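Local coordinates for carbonic anhydrase (Sordaria macrospora, PDB 4O1J), which catalyses the reversible hydration of carbon dioxide to hydrogencarbonate as a tetrameric, zinc-dependent beta-class carbonic anhydrase, at the interface of chains A and B. Sequence-based numbering; all coordinates share one arbitrary frame. Chains: chain A/B, Carbonic anhydrase.

The interface of chains A and B. Residues chain A 51, 106, 108, 192, 194; chain B 17-18, 21.
The first turns of helix 16-35 of chain B lie across strands 51-56, 106-112 and 190-197 of chain A, and B:Phe18 carries most of the contact, touching strands 106-112 and 190-197. Its ring lies flat on the imidazole of A:His192, the planes 5° apart and the centroids separated by 3.8 Å, the two side chains running past one another in opposite directions. With CG anti to the backbone N (chi1 166°), the phenyl ring reaches away from its helix over A:His192, while CB stays behind over one face of A:His106, 3.7 Å from that ring's centroid. The two imidazoles are tied together within chain A by a hydrogen bond of 2.9 Å between A:His106 ND1 and A:His192 NE2, which should limit their rotation and present them as a joint platform. A:Val194 CG1 meets the far rim of the phenyl ring in its plane, 3.8 Å from B:Phe18 CZ, and A:Val108 CG2 touches B:Phe18 CD2 at 3.9 Å. One helical turn on, B:Ala21 CB packs against A:Ile51 CD1 at 4.0 Å. Cutting B:Phe18 back to an alanine is likely to leave the face of A:His192 without its stacking partner and to open a gap beside both valines. Repeated by two-fold symmetry, this aromatic insertion clasps each subunit's N-terminal helix to its neighbour's sheet, helping to hold together the dimer within the tetramer.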
loop_
_atom_site.group_PDB
_atom_site.type_symbol
_atom_site.label_atom_id
_atom_site.label_comp_id
_atom_site.label_asym_id
_atom_site.label_seq_id
_atom_site.Cartn_x
_atom_site.Cartn_y
_atom_site.Cartn_z
ATOM N N ILE A 51 13.293 0.397 -21.976
ATOM C CA ILE A 51 13.200 1.419 -20.942
ATOM C C ILE A 51 11.963 1.230 -20.068
ATOM O O ILE A 51 10.852 1.009 -20.564
ATOM C CB ILE A 51 13.164 2.850 -21.539
ATOM C CG1 ILE A 51 14.412 3.129 -22.384
ATOM C CG2 ILE A 51 13.022 3.895 -20.431
ATOM C CD1 ILE A 51 14.404 4.489 -23.072
ATOM N N HIS A 106 17.262 0.118 -19.049
ATOM C CA HIS A 106 17.277 1.470 -18.498
ATOM C C HIS A 106 16.051 1.751 -17.642
ATOM O O HIS A 106 14.938 1.384 -18.009
ATOM C CB HIS A 106 17.348 2.498 -19.623
ATOM C CG HIS A 106 18.580 2.385 -20.458
ATOM N ND1 HIS A 106 19.797 2.887 -20.056
ATOM C CD2 HIS A 106 18.793 1.788 -21.654
ATOM C CE1 HIS A 106 20.704 2.624 -20.979
ATOM N NE2 HIS A 106 20.121 1.957 -21.959
ATOM N N VAL A 108 14.246 5.087 -16.033
ATOM C CA VAL A 108 14.220 6.537 -16.110
ATOM C C VAL A 108 13.219 7.131 -15.133
ATOM O O VAL A 108 12.005 7.017 -15.324
ATOM C CB VAL A 108 13.857 7.020 -17.532
ATOM C CG1 VAL A 108 13.877 8.534 -17.598
ATOM C CG2 VAL A 108 14.802 6.419 -18.556
ATOM N N HIS A 192 18.656 6.313 -14.377
ATOM C CA HIS A 192 18.857 7.713 -14.721
ATOM C C HIS A 192 17.788 8.598 -14.088
ATOM O O HIS A 192 16.594 8.275 -14.113
ATOM C CB HIS A 192 18.852 7.892 -16.243
ATOM C CG HIS A 192 19.548 6.789 -16.979
ATOM N ND1 HIS A 192 20.910 6.775 -17.190
ATOM C CD2 HIS A 192 19.069 5.647 -17.535
ATOM C CE1 HIS A 192 21.242 5.679 -17.850
ATOM N NE2 HIS A 192 20.141 4.979 -18.069
ATOM N N VAL A 194 16.028 12.103 -14.550
ATOM C CA VAL A 194 15.889 13.168 -15.530
ATOM C C VAL A 194 14.797 14.169 -15.162
ATOM O O VAL A 194 13.962 13.943 -14.271
ATOM C CB VAL A 194 15.587 12.617 -16.944
ATOM C CG1 VAL A 194 16.654 11.617 -17.377
ATOM C CG2 VAL A 194 14.210 11.989 -16.985
ATOM N N THR B 17 20.557 3.420 -25.925
ATOM C CA THR B 17 19.114 3.600 -26.137
ATOM C C THR B 17 18.493 4.738 -25.319
ATOM O O THR B 17 17.565 5.424 -25.776
ATOM C CB THR B 17 18.346 2.311 -25.787
ATOM O OG1 THR B 17 19.024 1.176 -26.342
ATOM C CG2 THR B 17 16.923 2.373 -26.319
ATOM N N PHE B 18 19.016 4.950 -24.119
ATOM C CA PHE B 18 18.597 6.076 -23.299
ATOM C C PHE B 18 19.010 7.414 -23.932
ATOM O O PHE B 18 18.226 8.375 -23.980
ATOM C CB PHE B 18 19.175 5.923 -21.893
ATOM C CG PHE B 18 19.094 7.162 -21.063
ATOM C CD1 PHE B 18 20.241 7.870 -20.746
ATOM C CD2 PHE B 18 17.879 7.608 -20.577
ATOM C CE1 PHE B 18 20.173 9.006 -19.968
ATOM C CE2 PHE B 18 17.805 8.745 -19.801
ATOM C CZ PHE B 18 18.950 9.445 -19.496
ATOM N N ALA B 21 16.931 8.164 -26.702
ATOM C CA ALA B 21 15.644 8.687 -26.232
ATOM C C ALA B 21 15.717 10.191 -25.935
ATOM O O ALA B 21 14.771 10.943 -26.215
ATOM C CB ALA B 21 15.178 7.924 -24.992
#